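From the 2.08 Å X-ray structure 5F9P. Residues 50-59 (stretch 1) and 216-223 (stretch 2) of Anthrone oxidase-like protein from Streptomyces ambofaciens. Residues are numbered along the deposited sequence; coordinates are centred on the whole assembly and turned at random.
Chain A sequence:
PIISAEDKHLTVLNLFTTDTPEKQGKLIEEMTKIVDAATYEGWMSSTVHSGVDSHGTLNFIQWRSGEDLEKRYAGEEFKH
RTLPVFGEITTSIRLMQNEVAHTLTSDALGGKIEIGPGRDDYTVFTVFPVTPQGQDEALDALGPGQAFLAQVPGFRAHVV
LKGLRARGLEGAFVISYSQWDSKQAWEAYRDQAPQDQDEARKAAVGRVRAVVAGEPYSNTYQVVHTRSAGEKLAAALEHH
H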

# COMPACT_ATOMS: atom_id res chain seq x y z
N SER A 50 1.94 7.99 -6.12
CA SER A 50 2.79 9.17 -5.96
C SER A 50 2.46 9.90 -4.66
O SER A 50 1.31 10.23 -4.42
CB SER A 50 2.56 10.12 -7.14
OG SER A 50 3.27 11.32 -6.95
N GLY A 51 3.46 10.14 -3.82
CA GLY A 51 3.22 10.69 -2.49
C GLY A 51 2.69 12.12 -2.50
O GLY A 51 3.12 12.93 -3.32
N VAL A 52 1.75 12.41 -1.59
CA VAL A 52 1.14 13.75 -1.49
C VAL A 52 1.57 14.50 -0.22
O VAL A 52 2.19 15.57 -0.30
CB VAL A 52 -0.43 13.70 -1.57
CG1 VAL A 52 -1.04 15.05 -1.23
CG2 VAL A 52 -0.88 13.26 -2.96
N ASP A 53 1.28 13.95 0.96
CA ASP A 53 1.71 14.57 2.22
C ASP A 53 3.23 14.79 2.26
O ASP A 53 3.69 15.88 2.58
CB ASP A 53 1.28 13.74 3.44
CG ASP A 53 -0.17 14.02 3.87
OD1 ASP A 53 -0.90 14.73 3.15
OD2 ASP A 53 -0.57 13.51 4.95
N SER A 54 4.00 13.76 1.95
CA SER A 54 5.47 13.88 1.98
C SER A 54 6.05 13.12 0.80
O SER A 54 5.36 12.30 0.20
CB SER A 54 6.04 13.34 3.29
OG SER A 54 5.62 12.01 3.50
N HIS A 55 7.31 13.42 0.46
CA HIS A 55 7.93 12.82 -0.72
C HIS A 55 8.14 11.33 -0.57
O HIS A 55 8.64 10.86 0.45
CB HIS A 55 9.26 13.49 -1.04
CG HIS A 55 9.18 14.98 -1.10
ND1 HIS A 55 8.32 15.64 -1.95
CD2 HIS A 55 9.83 15.94 -0.41
CE1 HIS A 55 8.45 16.94 -1.79
NE2 HIS A 55 9.36 17.15 -0.85
N GLY A 56 7.74 10.59 -1.59
CA GLY A 56 7.99 9.16 -1.63
C GLY A 56 7.01 8.55 -2.60
O GLY A 56 6.19 9.26 -3.16
N THR A 57 7.08 7.24 -2.77
CA THR A 57 6.18 6.51 -3.65
C THR A 57 5.82 5.16 -3.04
O THR A 57 6.43 4.72 -2.07
CB THR A 57 6.83 6.23 -5.03
OG1 THR A 57 8.03 5.46 -4.83
CG2 THR A 57 7.18 7.53 -5.73
N LEU A 58 4.84 4.49 -3.65
CA LEU A 58 4.40 3.19 -3.19
C LEU A 58 3.93 2.39 -4.39
O LEU A 58 3.15 2.88 -5.20
CB LEU A 58 3.26 3.33 -2.17
CG LEU A 58 2.55 2.04 -1.74
CD1 LEU A 58 3.47 1.16 -0.90
CD2 LEU A 58 1.26 2.35 -0.96
N ASN A 59 4.42 1.16 -4.51
CA ASN A 59 3.90 0.21 -5.49
C ASN A 59 3.10 -0.88 -4.80
O ASN A 59 3.61 -1.58 -3.92
CB ASN A 59 5.05 -0.41 -6.31
CG ASN A 59 4.65 -0.69 -7.74
OD1 ASN A 59 3.47 -0.77 -8.05
ND2 ASN A 59 5.64 -0.81 -8.63
N PRO A 216 5.12 4.36 13.56
CA PRO A 216 4.45 3.96 12.32
C PRO A 216 4.86 4.90 11.19
O PRO A 216 5.32 6.02 11.46
CB PRO A 216 2.96 4.12 12.64
CG PRO A 216 2.88 4.18 14.17
CD PRO A 216 4.17 4.82 14.59
N TYR A 217 4.74 4.46 9.94
CA TYR A 217 4.95 5.34 8.80
C TYR A 217 3.62 5.54 8.08
O TYR A 217 2.97 4.57 7.68
CB TYR A 217 6.00 4.79 7.81
CG TYR A 217 6.12 5.65 6.55
CD1 TYR A 217 7.03 6.69 6.48
CD2 TYR A 217 5.27 5.45 5.47
CE1 TYR A 217 7.13 7.48 5.36
CE2 TYR A 217 5.35 6.23 4.34
CZ TYR A 217 6.29 7.25 4.28
OH TYR A 217 6.38 8.04 3.17
N SER A 218 3.22 6.79 7.93
CA SER A 218 2.02 7.05 7.16
C SER A 218 2.29 8.07 6.06
O SER A 218 3.22 8.89 6.15
CB SER A 218 0.86 7.48 8.07
OG SER A 218 1.14 8.72 8.66
N ASN A 219 1.50 7.99 5.00
CA ASN A 219 1.60 8.97 3.91
C ASN A 219 0.32 8.87 3.10
O ASN A 219 -0.47 7.94 3.29
CB ASN A 219 2.86 8.73 3.04
CG ASN A 219 3.23 9.95 2.16
OD1 ASN A 219 2.64 11.03 2.29
ND2 ASN A 219 4.21 9.77 1.28
N THR A 220 0.11 9.85 2.23
CA THR A 220 -1.07 9.84 1.37
C THR A 220 -0.58 9.86 -0.06
O THR A 220 0.56 10.25 -0.31
CB THR A 220 -1.97 11.05 1.63
OG1 THR A 220 -1.20 12.25 1.46
CG2 THR A 220 -2.52 11.02 3.07
N TYR A 221 -1.42 9.43 -1.00
CA TYR A 221 -0.94 9.20 -2.37
C TYR A 221 -2.02 9.47 -3.40
O TYR A 221 -3.21 9.38 -3.11
CB TYR A 221 -0.51 7.74 -2.56
CG TYR A 221 0.63 7.29 -1.69
CD1 TYR A 221 1.95 7.47 -2.10
CD2 TYR A 221 0.40 6.70 -0.46
CE1 TYR A 221 3.00 7.07 -1.29
CE2 TYR A 221 1.44 6.30 0.36
CZ TYR A 221 2.74 6.48 -0.06
OH TYR A 221 3.77 6.07 0.77
N GLN A 222 -1.58 9.78 -4.62
CA GLN A 222 -2.43 9.70 -5.80
C GLN A 222 -1.99 8.46 -6.59
O GLN A 222 -0.79 8.21 -6.73
CB GLN A 222 -2.27 10.96 -6.65
CG GLN A 222 -3.05 10.92 -7.98
CD GLN A 222 -2.66 12.04 -8.96
OE1 GLN A 222 -1.67 12.75 -8.77
NE2 GLN A 222 -3.45 12.17 -10.03
N VAL A 223 -2.93 7.69 -7.11
CA VAL A 223 -2.54 6.57 -7.97
C VAL A 223 -2.26 7.14 -9.35
O VAL A 223 -3.10 7.83 -9.90
CB VAL A 223 -3.62 5.49 -8.09
CG1 VAL A 223 -3.22 4.45 -9.16
CG2 VAL A 223 -3.86 4.82 -6.74
O HOH W 1 3.71 11.79 5.31
O HOH W 2 7.61 10.22 3.10

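Residues 50-51 pair antiparallel with the strand 217-223, and the turn that follows is held by side chains of the same strand. In the backbone, Ser 50 and Gln 222 form a hydrogen-bonded pair, Ser 50 N to Gln 222 O at 2.8 Å and Gln 222 N to Ser 50 O at 2.9 Å; Val 52 N extends the ladder to Thr 220 O (2.8 Å). Between them Gly 51 faces Tyr 221, their CA atoms 4.4 Å apart, and Tyr 221 CA makes a CA-H...O contact with Ser 50 O (3.2 Å).

As the chain leaves the sheet, side chains replace backbone partners. Asp 53 N donates to Thr 220 OG1 (3.0 Å). The Asn 219 amide uses both ends on one residue, OD1 accepting from Ser 54 N (3.1 Å) and ND2 donating to Ser 54 O (3.0 Å), much as a backbone neighbour would. Within the first stretch, Gly 51 N to Gly 56 O (2.9 Å) closes the turn.

The Tyr 221 ring lies beside Gly 51, and Leu 58 CB sits over one face, 4.1 Å from the ring centroid, in a CH-pi contact.

One water links Ser 54 OG (2.6 Å from its O) to Ser 218 O (3.1 Å from the same O); another joins Ser 54 OG, His 55 O and Tyr 217 OH.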